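Local coordinates for protein type III Pentaketide Synthase (Neurospora crassa, PDB 3EUO) that acts as a fungal type III polyketide synthase of the chalcone synthase family, making pentaketides and probably working by acyl transfer, at residues E75-D80 / S108-D113; E87-A92 / H121-E126; D225-E230 / Q278-S283; K263-P268 / C363-G368. One frame throughout, in Å; residues are numbered along the deposited sequence.

Contact 1 of 4, residues E75-D80 / S108-D113; sequences EVFMSD and STTCTD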
loop_
_atom_site.group_PDB
_atom_site.type_symbol
_atom_site.label_atom_id
_atom_site.label_comp_id
_atom_site.label_asym_id
_atom_site.label_seq_id
_atom_site.Cartn_x
_atom_site.Cartn_y
_atom_site.Cartn_z
ATOM N N GLU A 75 15.069 -0.134 -10.885
ATOM C CA GLU A 75 16.474 0.079 -10.556
ATOM C C GLU A 75 16.792 1.560 -10.371
ATOM O O GLU A 75 17.489 1.927 -9.425
ATOM C CB GLU A 75 17.370 -0.554 -11.618
ATOM C CG GLU A 75 17.353 -2.079 -11.545
ATOM C CD GLU A 75 17.911 -2.760 -12.782
ATOM O OE1 GLU A 75 18.251 -2.073 -13.773
ATOM O OE2 GLU A 75 18.009 -4.006 -12.757
ATOM N N VAL A 76 16.247 2.403 -11.244
ATOM C CA VAL A 76 16.477 3.851 -11.174
ATOM C C VAL A 76 15.633 4.526 -10.079
ATOM O O VAL A 76 16.085 5.497 -9.443
ATOM C CB VAL A 76 16.330 4.515 -12.572
ATOM C CG1 VAL A 76 16.211 6.041 -12.480
ATOM C CG2 VAL A 76 17.540 4.147 -13.440
ATOM N N PHE A 77 14.429 4.001 -9.839
ATOM C CA PHE A 77 13.629 4.446 -8.689
ATOM C C PHE A 77 14.449 4.285 -7.408
ATOM O O PHE A 77 14.497 5.185 -6.565
ATOM C CB PHE A 77 12.318 3.660 -8.593
ATOM C CG PHE A 77 11.338 4.226 -7.588
ATOM C CD1 PHE A 77 10.387 5.161 -7.987
ATOM C CD2 PHE A 77 11.370 3.826 -6.248
ATOM C CE1 PHE A 77 9.475 5.682 -7.069
ATOM C CE2 PHE A 77 10.459 4.346 -5.316
ATOM C CZ PHE A 77 9.507 5.272 -5.739
ATOM N N MET A 78 15.107 3.140 -7.272
ATOM C CA MET A 78 15.939 2.889 -6.096
ATOM C C MET A 78 17.219 3.735 -6.068
ATOM O O MET A 78 17.562 4.291 -5.017
ATOM C CB MET A 78 16.249 1.399 -5.965
ATOM C CG MET A 78 14.994 0.542 -5.809
ATOM S SD MET A 78 13.971 0.928 -4.349
ATOM C CE MET A 78 15.142 0.590 -3.075
ATOM N N SER A 79 17.900 3.862 -7.208
ATOM C CA SER A 79 19.177 4.600 -7.246
ATOM C C SER A 79 19.017 6.111 -7.175
ATOM O O SER A 79 19.832 6.788 -6.535
ATOM C CB SER A 79 20.027 4.228 -8.469
ATOM O OG SER A 79 19.416 4.620 -9.689
ATOM N N ASP A 80 17.978 6.632 -7.826
ATOM C CA ASP A 80 17.799 8.083 -7.979
ATOM C C ASP A 80 16.594 8.675 -7.240
ATOM O O ASP A 80 16.555 9.878 -6.991
ATOM C CB ASP A 80 17.747 8.455 -9.464
ATOM C CG ASP A 80 19.098 8.316 -10.137
ATOM O OD1 ASP A 80 19.644 9.353 -10.551
ATOM O OD2 ASP A 80 19.621 7.179 -10.219
ATOM N N SER A 108 3.926 5.782 3.882
ATOM C CA SER A 108 4.570 6.164 2.625
ATOM C C SER A 108 3.660 5.896 1.451
ATOM O O SER A 108 2.787 5.038 1.518
ATOM C CB SER A 108 5.884 5.395 2.424
ATOM O OG SER A 108 6.753 5.583 3.531
ATOM N N THR A 109 3.883 6.619 0.363
ATOM C CA THR A 109 3.113 6.377 -0.849
ATOM C C THR A 109 3.989 6.527 -2.087
ATOM O O THR A 109 4.979 7.266 -2.080
ATOM C CB THR A 109 1.856 7.285 -0.905
ATOM O OG1 THR A 109 0.991 6.873 -1.974
ATOM C CG2 THR A 109 2.225 8.744 -1.065
ATOM N N THR A 110 3.633 5.779 -3.127
ATOM C CA THR A 110 4.166 5.965 -4.477
ATOM C C THR A 110 3.271 5.219 -5.455
ATOM O O THR A 110 2.669 4.216 -5.089
ATOM C CB THR A 110 5.632 5.470 -4.630
ATOM O OG1 THR A 110 6.134 5.861 -5.918
ATOM C CG2 THR A 110 5.741 3.941 -4.476
ATOM N N CYS A 111 3.164 5.711 -6.683
ATOM C CA CYS A 111 2.512 4.915 -7.726
ATOM C C CYS A 111 3.483 4.605 -8.864
ATOM O O CYS A 111 3.075 4.070 -9.894
ATOM C CB CYS A 111 1.258 5.617 -8.249
ATOM S SG CYS A 111 1.612 7.173 -9.067
ATOM N N THR A 112 4.762 4.921 -8.663
ATOM C CA THR A 112 5.757 4.800 -9.740
ATOM C C THR A 112 6.841 3.746 -9.451
ATOM O O THR A 112 7.920 3.728 -10.075
ATOM C CB THR A 112 6.367 6.164 -10.085
ATOM O OG1 THR A 112 6.779 6.831 -8.883
ATOM C CG2 THR A 112 5.342 7.030 -10.818
ATOM N N ASP A 113 6.522 2.865 -8.510
ATOM C CA ASP A 113 7.342 1.710 -8.176
ATOM C C ASP A 113 6.490 0.571 -7.624
ATOM O O ASP A 113 5.418 0.790 -7.052
ATOM C CB ASP A 113 8.401 2.068 -7.126
ATOM C CG ASP A 113 9.466 0.987 -6.988
ATOM O OD1 ASP A 113 10.041 0.605 -8.029
ATOM O OD2 ASP A 113 9.729 0.521 -5.857
#
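Asp-113 covers one face of the Phe-77 ring, and this stacked pair carries most of the buried surface. Asp-113 CB sits 3.4 Å from the centroid of the Phe-77 ring, almost straight above the ring's centre, in a CH-pi contact. Beyond CB the carboxylate turns to lie almost flat against the ring, the two planes 6° apart, with Asp-113 CG 3.5 Å from Phe-77 CD2. Phe-77 can extend this far from its helix because its CG stands anti to the backbone N (chi1 -170°), sending the ring straight at the loop. There the ring also meets two threonine hydroxyls: Thr-112 OG1 comes in near the ring plane, 3.4 Å from Phe-77 CE1, and Thr-110 OG1 approaches obliquely at 3.4 Å from Phe-77 CZ. The loop keeps its shape through an ST turn, in which Thr-112 N donates a nearly straight bond to Thr-110 OG1 (3.2 Å, 168°). Replacing Phe-77 with an alanine here would probably open a gap beneath Asp-113 CB and leave its carboxylate freer to turn. Strand 168-175 backs the hydroxyls, with Leu-174 O bonded to Thr-110 OG1 and Glu-175 to Thr-112 OG1. Tyr-119, at the start of helix 119-127, meets the Phe-77 ring edge-to-face, so that a ring from helix 70-96 is held between the loop after strand 105-109 and helix 119-127.

Contact 2 of 4, residues E87-A92 / H121-E126; sequences EASRKA and HYVAKE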
loop_
_atom_site.group_PDB
_atom_site.type_symbol
_atom_site.label_atom_id
_atom_site.label_comp_id
_atom_site.label_asym_id
_atom_site.label_seq_id
_atom_site.Cartn_x
_atom_site.Cartn_y
_atom_site.Cartn_z
ATOM N N GLU A 87 16.454 12.368 1.897
ATOM C CA GLU A 87 16.758 13.774 2.206
ATOM C C GLU A 87 15.533 14.581 2.659
ATOM O O GLU A 87 15.620 15.373 3.604
ATOM C CB GLU A 87 17.476 14.437 1.024
ATOM C CG GLU A 87 17.809 15.924 1.211
ATOM C CD GLU A 87 18.807 16.202 2.343
ATOM O OE1 GLU A 87 19.483 15.265 2.827
ATOM O OE2 GLU A 87 18.913 17.379 2.745
ATOM N N ALA A 88 14.391 14.368 1.997
ATOM C CA ALA A 88 13.133 15.014 2.385
ATOM C C ALA A 88 12.738 14.620 3.811
ATOM O O ALA A 88 12.365 15.466 4.620
ATOM C CB ALA A 88 12.019 14.648 1.405
ATOM N N SER A 89 12.841 13.328 4.106
ATOM C CA SER A 89 12.543 12.804 5.435
ATOM C C SER A 89 13.486 13.379 6.486
ATOM O O SER A 89 13.049 13.707 7.592
ATOM C CB SER A 89 12.616 11.276 5.437
ATOM O OG SER A 89 11.638 10.721 4.562
ATOM N N ARG A 90 14.772 13.483 6.137
ATOM C CA ARG A 90 15.767 14.061 7.041
ATOM C C ARG A 90 15.418 15.497 7.428
ATOM O O ARG A 90 15.541 15.877 8.590
ATOM C CB ARG A 90 17.163 14.037 6.418
ATOM C CG ARG A 90 17.847 12.680 6.448
ATOM C CD ARG A 90 19.340 12.800 6.071
ATOM N NE ARG A 90 19.957 11.494 5.819
ATOM C CZ ARG A 90 20.338 10.635 6.766
ATOM N NH1 ARG A 90 20.175 10.924 8.055
ATOM N NH2 ARG A 90 20.885 9.474 6.418
ATOM N N LYS A 91 15.000 16.289 6.444
ATOM C CA LYS A 91 14.707 17.703 6.676
ATOM C C LYS A 91 13.437 17.893 7.493
ATOM O O LYS A 91 13.366 18.779 8.345
ATOM C CB LYS A 91 14.633 18.467 5.352
ATOM C CG LYS A 91 15.993 18.570 4.655
ATOM C CD LYS A 91 15.985 19.533 3.474
ATOM C CE LYS A 91 15.358 18.932 2.238
ATOM N NZ LYS A 91 15.546 19.828 1.038
ATOM N N ALA A 92 12.439 17.054 7.229
ATOM C CA ALA A 92 11.206 17.063 8.011
ATOM C C ALA A 92 11.506 16.723 9.468
ATOM O O ALA A 92 11.051 17.417 10.370
ATOM C CB ALA A 92 10.187 16.093 7.422
ATOM N N HIS A 121 11.079 0.599 3.221
ATOM C CA HIS A 121 12.076 -0.143 3.981
ATOM C C HIS A 121 13.468 0.474 3.858
ATOM O O HIS A 121 14.148 0.722 4.867
ATOM C CB HIS A 121 12.143 -1.600 3.536
ATOM C CG HIS A 121 13.245 -2.359 4.206
ATOM N ND1 HIS A 121 14.503 -2.488 3.656
ATOM C CD2 HIS A 121 13.295 -2.969 5.413
ATOM C CE1 HIS A 121 15.274 -3.166 4.487
ATOM N NE2 HIS A 121 14.563 -3.475 5.558
ATOM N N TYR A 122 13.880 0.720 2.618
ATOM C CA TYR A 122 15.223 1.219 2.318
ATOM C C TYR A 122 15.405 2.644 2.843
ATOM O O TYR A 122 16.457 2.977 3.410
ATOM C CB TYR A 122 15.504 1.123 0.816
ATOM C CG TYR A 122 15.442 -0.302 0.305
ATOM C CD1 TYR A 122 16.596 -1.086 0.222
ATOM C CD2 TYR A 122 14.228 -0.871 -0.079
ATOM C CE1 TYR A 122 16.541 -2.406 -0.241
ATOM C CE2 TYR A 122 14.162 -2.190 -0.544
ATOM C CZ TYR A 122 15.321 -2.945 -0.619
ATOM O OH TYR A 122 15.250 -4.246 -1.078
ATOM N N VAL A 123 14.368 3.466 2.701
ATOM C CA VAL A 123 14.399 4.827 3.252
ATOM C C VAL A 123 14.570 4.785 4.775
ATOM O O VAL A 123 15.460 5.439 5.328
ATOM C CB VAL A 123 13.136 5.649 2.882
ATOM C CG1 VAL A 123 13.177 7.039 3.562
ATOM C CG2 VAL A 123 13.023 5.812 1.375
ATOM N N ALA A 124 13.723 3.997 5.437
ATOM C CA ALA A 124 13.774 3.826 6.891
ATOM C C ALA A 124 15.137 3.321 7.384
ATOM O O ALA A 124 15.639 3.788 8.411
ATOM C CB ALA A 124 12.667 2.902 7.352
ATOM N N LYS A 125 15.718 2.371 6.648
ATOM C CA LYS A 125 17.047 1.822 6.957
ATOM C C LYS A 125 18.132 2.894 6.856
ATOM O O LYS A 125 18.991 3.006 7.735
ATOM C CB LYS A 125 17.375 0.652 6.019
ATOM C CG LYS A 125 18.736 -0.020 6.265
ATOM C CD LYS A 125 19.096 -0.945 5.104
ATOM C CE LYS A 125 20.432 -1.670 5.303
ATOM N NZ LYS A 125 21.594 -0.937 4.710
ATOM N N GLU A 126 18.095 3.674 5.777
ATOM C CA GLU A 126 19.050 4.765 5.586
ATOM C C GLU A 126 18.929 5.840 6.666
ATOM O O GLU A 126 19.929 6.453 7.055
ATOM C CB GLU A 126 18.882 5.392 4.208
ATOM C CG GLU A 126 19.475 4.581 3.073
ATOM C CD GLU A 126 19.804 5.442 1.863
ATOM O OE1 GLU A 126 20.284 6.585 2.052
ATOM O OE2 GLU A 126 19.583 4.978 0.723
#
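Arg-90 points its CG anti to its own carbonyl carbon (chi1 -77°) and runs extended from CG to NE, while a turn about the CD-NE bond (chi4 -78°) swings the guanidinium toward the facing helix. NH2 of Arg-90 thereby reaches 3.2 Å from Glu-126 O, a backbone oxygen in the last full turn of helix 119-127, the oxygen lying oblique to the guanidinium plane. The carboxylate of the same residue is farther off, with Glu-126 OE1 5.3 Å from Arg-90 NH2, a spacing at which the opposite charges probably attract without touching. Deeper between the helices the meeting is small and close to apolar. Val-123 has CG1 anti to its backbone N (chi1 176°), and that methyl faces Ser-89, whose OG lies 4.1 Å from Val-123 CG1. The Ser-89 hydroxyl is not left wanting, since it is bonded to Ala-85 O one turn back along its own helix. Helices 70-96 and 119-127 form part of an outer helical layer of the thiolase-like fold, lying side by side on the sheet. Strand 168-175 is the floor beneath them: Leu-172 touches both Ser-89 and Val-123, and Leu-170 adds to the support under Ser-89. The closest pair of CA atoms, those of Ser-89 and Val-123, is 8.5 Å apart. Away from Arg-90, the helix of Val-123 faces the dimer partner, where Glu-238 of the second subunit packs on Tyr-122 and Lys-125.

Contact 3 of 4, residues D225-E230 / Q278-S283; sequences DLLGWE and QDQLPS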
loop_
_atom_site.group_PDB
_atom_site.type_symbol
_atom_site.label_atom_id
_atom_site.label_comp_id
_atom_site.label_asym_id
_atom_site.label_seq_id
_atom_site.Cartn_x
_atom_site.Cartn_y
_atom_site.Cartn_z
ATOM N N ASP A 225 -1.637 22.710 12.571
ATOM C CA ASP A 225 -2.455 21.742 13.301
ATOM C C ASP A 225 -3.438 21.104 12.319
ATOM O O ASP A 225 -4.021 21.796 11.485
ATOM C CB ASP A 225 -3.221 22.423 14.433
ATOM C CG ASP A 225 -2.307 23.037 15.473
ATOM O OD1 ASP A 225 -1.438 22.318 16.009
ATOM O OD2 ASP A 225 -2.460 24.241 15.756
ATOM N N LEU A 226 -3.604 19.785 12.398
ATOM C CA LEU A 226 -4.541 19.090 11.514
ATOM C C LEU A 226 -5.882 18.958 12.235
ATOM O O LEU A 226 -5.974 18.282 13.255
ATOM C CB LEU A 226 -3.987 17.721 11.094
ATOM C CG LEU A 226 -4.867 16.795 10.246
ATOM C CD1 LEU A 226 -5.389 17.475 8.980
ATOM C CD2 LEU A 226 -4.101 15.516 9.900
ATOM N N LEU A 227 -6.914 19.615 11.706
ATOM C CA LEU A 227 -8.189 19.718 12.424
ATOM C C LEU A 227 -9.241 18.731 11.956
ATOM O O LEU A 227 -10.092 18.296 12.733
ATOM C CB LEU A 227 -8.749 21.141 12.330
ATOM C CG LEU A 227 -7.864 22.274 12.868
ATOM C CD1 LEU A 227 -8.572 23.617 12.704
ATOM C CD2 LEU A 227 -7.462 22.042 14.316
ATOM N N GLY A 228 -9.205 18.396 10.677
ATOM C CA GLY A 228 -10.208 17.510 10.125
ATOM C C GLY A 228 -9.905 17.159 8.693
ATOM O O GLY A 228 -8.980 17.708 8.081
ATOM N N TRP A 229 -10.696 16.240 8.161
ATOM C CA TRP A 229 -10.453 15.714 6.830
ATOM C C TRP A 229 -11.720 15.119 6.266
ATOM O O TRP A 229 -12.613 14.701 7.019
ATOM C CB TRP A 229 -9.330 14.665 6.854
ATOM C CG TRP A 229 -9.499 13.625 7.922
ATOM C CD1 TRP A 229 -10.201 12.466 7.829
ATOM C CD2 TRP A 229 -8.948 13.659 9.246
ATOM N NE1 TRP A 229 -10.121 11.762 9.010
ATOM C CE2 TRP A 229 -9.360 12.476 9.899
ATOM C CE3 TRP A 229 -8.150 14.578 9.944
ATOM C CZ2 TRP A 229 -9.006 12.185 11.226
ATOM C CZ3 TRP A 229 -7.794 14.289 11.265
ATOM C CH2 TRP A 229 -8.227 13.101 11.888
ATOM N N GLU A 230 -11.797 15.112 4.938
ATOM C CA GLU A 230 -12.867 14.457 4.198
ATOM C C GLU A 230 -12.266 13.634 3.073
ATOM O O GLU A 230 -11.288 14.045 2.446
ATOM C CB GLU A 230 -13.838 15.483 3.593
ATOM C CG GLU A 230 -14.687 16.232 4.597
ATOM C CD GLU A 230 -15.665 15.358 5.363
ATOM O OE1 GLU A 230 -16.283 14.462 4.752
ATOM O OE2 GLU A 230 -15.812 15.577 6.586
ATOM N N GLN A 278 -17.104 23.600 11.800
ATOM C CA GLN A 278 -17.450 25.030 11.756
ATOM C C GLN A 278 -17.484 25.699 13.130
ATOM O O GLN A 278 -17.156 26.878 13.251
ATOM C CB GLN A 278 -18.765 25.272 11.006
ATOM C CG GLN A 278 -19.969 24.498 11.531
ATOM C CD GLN A 278 -21.245 24.825 10.770
ATOM O OE1 GLN A 278 -21.204 25.305 9.635
ATOM N NE2 GLN A 278 -22.383 24.572 11.394
ATOM N N ASP A 279 -17.873 24.937 14.153
ATOM C CA ASP A 279 -17.920 25.436 15.530
ATOM C C ASP A 279 -16.525 25.734 16.096
ATOM O O ASP A 279 -16.384 26.537 17.021
ATOM C CB ASP A 279 -18.672 24.452 16.436
ATOM C CG ASP A 279 -20.152 24.316 16.067
ATOM O OD1 ASP A 279 -20.697 25.198 15.363
ATOM O OD2 ASP A 279 -20.776 23.316 16.489
ATOM N N GLN A 280 -15.503 25.091 15.538
ATOM C CA GLN A 280 -14.117 25.323 15.947
ATOM C C GLN A 280 -13.519 26.565 15.282
ATOM O O GLN A 280 -12.493 27.082 15.732
ATOM C CB GLN A 280 -13.244 24.104 15.619
ATOM C CG GLN A 280 -13.676 22.817 16.297
ATOM C CD GLN A 280 -12.986 21.591 15.726
ATOM O OE1 GLN A 280 -11.765 21.580 15.525
ATOM N NE2 GLN A 280 -13.768 20.545 15.462
ATOM N N LEU A 281 -14.160 27.036 14.213
ATOM C CA LEU A 281 -13.627 28.145 13.421
ATOM C C LEU A 281 -14.241 29.496 13.792
ATOM O O LEU A 281 -15.445 29.578 14.047
ATOM C CB LEU A 281 -13.816 27.882 11.921
ATOM C CG LEU A 281 -13.281 26.580 11.309
ATOM C CD1 LEU A 281 -13.312 26.673 9.804
ATOM C CD2 LEU A 281 -11.867 26.243 11.786
ATOM N N PRO A 282 -13.411 30.558 13.824
ATOM C CA PRO A 282 -13.865 31.937 14.046
ATOM C C PRO A 282 -14.786 32.434 12.931
ATOM O O PRO A 282 -14.877 31.800 11.876
ATOM C CB PRO A 282 -12.560 32.745 14.022
ATOM C CG PRO A 282 -11.494 31.775 14.291
ATOM C CD PRO A 282 -11.948 30.497 13.663
ATOM N N SER A 283 -15.447 33.571 13.167
ATOM C CA SER A 283 -16.370 34.157 12.194
ATOM C C SER A 283 -15.698 34.561 10.886
ATOM O O SER A 283 -16.333 34.567 9.833
ATOM C CB SER A 283 -17.116 35.359 12.792
ATOM O OG SER A 283 -16.227 36.314 13.335
HETATM O O HOH W 1 -10.319 19.315 15.183
#
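Leu-227 meets both Gln-280 and Leu-281 where a strand of the sheet in the C-terminal half of the thiolase-like fold passes the loop that follows helix 258-277. The apolar part is slight: Leu-227 CD1 lies 4.3 Å from Leu-281 CD2, so the two branched ends rest against each other at the partly exposed margin of the fold. Leu-277 and Tyr-359 also touch Leu-227, and Tyr-359 touches Leu-281 as well, making the two leucines part of a wider apolar patch under the end of the helix. Within the backbone, the loop is drawn round by Leu-281 N bonding to Gln-278 O at 3.2 Å. On the strand side Leu-227 leaves the extended conformation (psi -32°), and both it and Gly-228 are backbone-bonded to Met-375 of strand 370-378, a pattern consistent with a classic beta bulge. The polar part is indirect. Gln-280 brings its amide oxygen no nearer than 4.4 Å to the leucine side chain, from OE1 to Leu-227 CB, and the link is made through solvent instead. One water donates a hydrogen bond to each side, to Leu-227 O and to Gln-280 OE1, 2.7 Å from its oxygen to either acceptor.

Contact 4 of 4, residues K263-P268 / C363-G368; sequences KASLQP and CAFGPG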
loop_
_atom_site.group_PDB
_atom_site.type_symbol
_atom_site.label_atom_id
_atom_site.label_comp_id
_atom_site.label_asym_id
_atom_site.label_seq_id
_atom_site.Cartn_x
_atom_site.Cartn_y
_atom_site.Cartn_z
ATOM N N LYS A 263 -13.945 19.467 -10.710
ATOM C CA LYS A 263 -14.529 20.774 -10.409
ATOM C C LYS A 263 -15.847 20.618 -9.654
ATOM O O LYS A 263 -16.087 21.322 -8.674
ATOM C CB LYS A 263 -14.732 21.594 -11.686
ATOM C CG LYS A 263 -15.236 23.014 -11.434
ATOM C CD LYS A 263 -15.464 23.768 -12.726
ATOM C CE LYS A 263 -16.096 25.131 -12.455
ATOM N NZ LYS A 263 -16.224 25.934 -13.700
ATOM N N ALA A 264 -16.677 19.678 -10.109
ATOM C CA ALA A 264 -17.992 19.414 -9.516
ATOM C C ALA A 264 -17.938 18.883 -8.082
ATOM O O ALA A 264 -18.893 19.051 -7.318
ATOM C CB ALA A 264 -18.792 18.455 -10.406
ATOM N N SER A 265 -16.832 18.242 -7.719
ATOM C CA SER A 265 -16.709 17.630 -6.395
ATOM C C SER A 265 -16.306 18.604 -5.287
ATOM O O SER A 265 -16.489 18.299 -4.105
ATOM C CB SER A 265 -15.721 16.459 -6.430
ATOM O OG SER A 265 -14.391 16.921 -6.582
ATOM N N LEU A 266 -15.774 19.767 -5.666
ATOM C CA LEU A 266 -15.192 20.716 -4.701
ATOM C C LEU A 266 -16.197 21.272 -3.688
ATOM O O LEU A 266 -16.001 21.148 -2.482
ATOM C CB LEU A 266 -14.478 21.870 -5.423
ATOM C CG LEU A 266 -13.194 21.591 -6.226
ATOM C CD1 LEU A 266 -12.878 22.759 -7.125
ATOM C CD2 LEU A 266 -11.994 21.285 -5.318
ATOM N N GLN A 267 -17.273 21.880 -4.187
ATOM C CA GLN A 267 -18.284 22.506 -3.326
ATOM C C GLN A 267 -18.880 21.537 -2.290
ATOM O O GLN A 267 -18.895 21.856 -1.099
ATOM C CB GLN A 267 -19.384 23.189 -4.162
ATOM C CG GLN A 267 -18.864 24.225 -5.181
ATOM C CD GLN A 267 -18.816 23.720 -6.628
ATOM O OE1 GLN A 267 -19.321 24.394 -7.543
ATOM N NE2 GLN A 267 -18.198 22.548 -6.849
ATOM N N PRO A 268 -19.363 20.353 -2.733
ATOM C CA PRO A 268 -19.959 19.394 -1.794
ATOM C C PRO A 268 -18.972 18.850 -0.756
ATOM O O PRO A 268 -19.343 18.667 0.408
ATOM C CB PRO A 268 -20.431 18.256 -2.706
ATOM C CG PRO A 268 -20.517 18.855 -4.057
ATOM C CD PRO A 268 -19.416 19.844 -4.115
ATOM N N CYS A 363 -6.408 20.052 -0.684
ATOM C CA CYS A 363 -7.253 19.302 -1.612
ATOM C C CYS A 363 -6.418 18.604 -2.686
ATOM O O CYS A 363 -5.456 19.174 -3.208
ATOM C CB CYS A 363 -8.290 20.229 -2.247
ATOM S SG CYS A 363 -9.504 19.390 -3.289
ATOM N N ALA A 364 -6.793 17.363 -2.999
ATOM C CA ALA A 364 -6.119 16.561 -4.015
ATOM C C ALA A 364 -7.098 15.544 -4.598
ATOM O O ALA A 364 -7.992 15.069 -3.898
ATOM C CB ALA A 364 -4.907 15.840 -3.420
ATOM N N PHE A 365 -6.936 15.233 -5.883
ATOM C CA PHE A 365 -7.712 14.175 -6.537
ATOM C C PHE A 365 -6.748 13.189 -7.161
ATOM O O PHE A 365 -5.637 13.570 -7.564
ATOM C CB PHE A 365 -8.606 14.730 -7.661
ATOM C CG PHE A 365 -9.399 15.947 -7.279
ATOM C CD1 PHE A 365 -10.666 15.821 -6.715
ATOM C CD2 PHE A 365 -8.891 17.221 -7.502
ATOM C CE1 PHE A 365 -11.406 16.950 -6.363
ATOM C CE2 PHE A 365 -9.619 18.360 -7.149
ATOM C CZ PHE A 365 -10.881 18.219 -6.579
ATOM N N GLY A 366 -7.186 11.938 -7.272
ATOM C CA GLY A 366 -6.428 10.903 -7.980
ATOM C C GLY A 366 -7.331 9.770 -8.451
ATOM O O GLY A 366 -8.559 9.847 -8.299
ATOM N N PRO A 367 -6.735 8.712 -9.038
ATOM C CA PRO A 367 -7.487 7.533 -9.480
ATOM C C PRO A 367 -8.541 7.070 -8.470
ATOM O O PRO A 367 -8.260 6.972 -7.265
ATOM C CB PRO A 367 -6.392 6.479 -9.661
ATOM C CG PRO A 367 -5.205 7.264 -10.098
ATOM C CD PRO A 367 -5.296 8.587 -9.351
ATOM N N GLY A 368 -9.745 6.809 -8.972
ATOM C CA GLY A 368 -10.884 6.420 -8.143
ATOM C C GLY A 368 -12.215 6.696 -8.828
ATOM O O GLY A 368 -12.971 5.757 -9.109
#
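The Phe-365 ring receives helix 258-277 along its rim and at a slant. Leu-266 CD2 lies in the ring plane at the edge, 3.5 Å from Phe-365 CZ, the leucine and phenylalanine side chains crossing at about a right angle. Ser-265 arrives obliquely instead, its OG a tight 3.0 Å from Phe-365 CE1. That hydroxyl is hydrogen-bonded to Ala-262 O in its own helix. The same leucine methyl spans to the next inward-facing residue of the strand, with Leu-266 CD2 3.7 Å from Cys-363 SG; the thiol gets there because SG stands anti to its backbone N (chi1 -174°). A valine in place of Phe-365 has no ring edge to offer and would probably open a gap beside Leu-266 CD2 and Ser-265 OG. Over these segments the helix and strand axes come within 10.5 Å of each other and run at 138°, closer to antiparallel than to perpendicular. Val-371 and Met-373 of strand 370-378 extend the apolar surface beneath the helix, and Pro-367 reaches Pro-117 of the second subunit. The arrangement is that of an outer helix laid on the C-terminal sheet of a thiolase-like fold; the strand ends at Gly-366 and leads into Pro-367 and Gly-368, and Ala-364 to Gly-368 probably correspond to the GFGPG loop of chalcone synthases, with alanine in place of the first glycine.

How the contacts relate
From the N terminus, helix 70-96 takes part first in contact 1 and then in contact 2, whose partners follow in the same order: the end of strand 105-109 with the loop after it, then helix 119-127. The two loops therefore cross, each closing over fewer than 30 residues, and they touch through Met-78 and Tyr-122. Contacts 3 and 4 cross in turn: strand 224-233 opens contact 3, helix 258-277 opens contact 4, the loop at 278-283 closes the former, and strand 359-366 closes the latter after 94 intervening residues. Contact 1 ties helix 70-96 to a loop and contact 2 ties it to a helix; contact 3 joins strand to loop, contact 4 helix to strand.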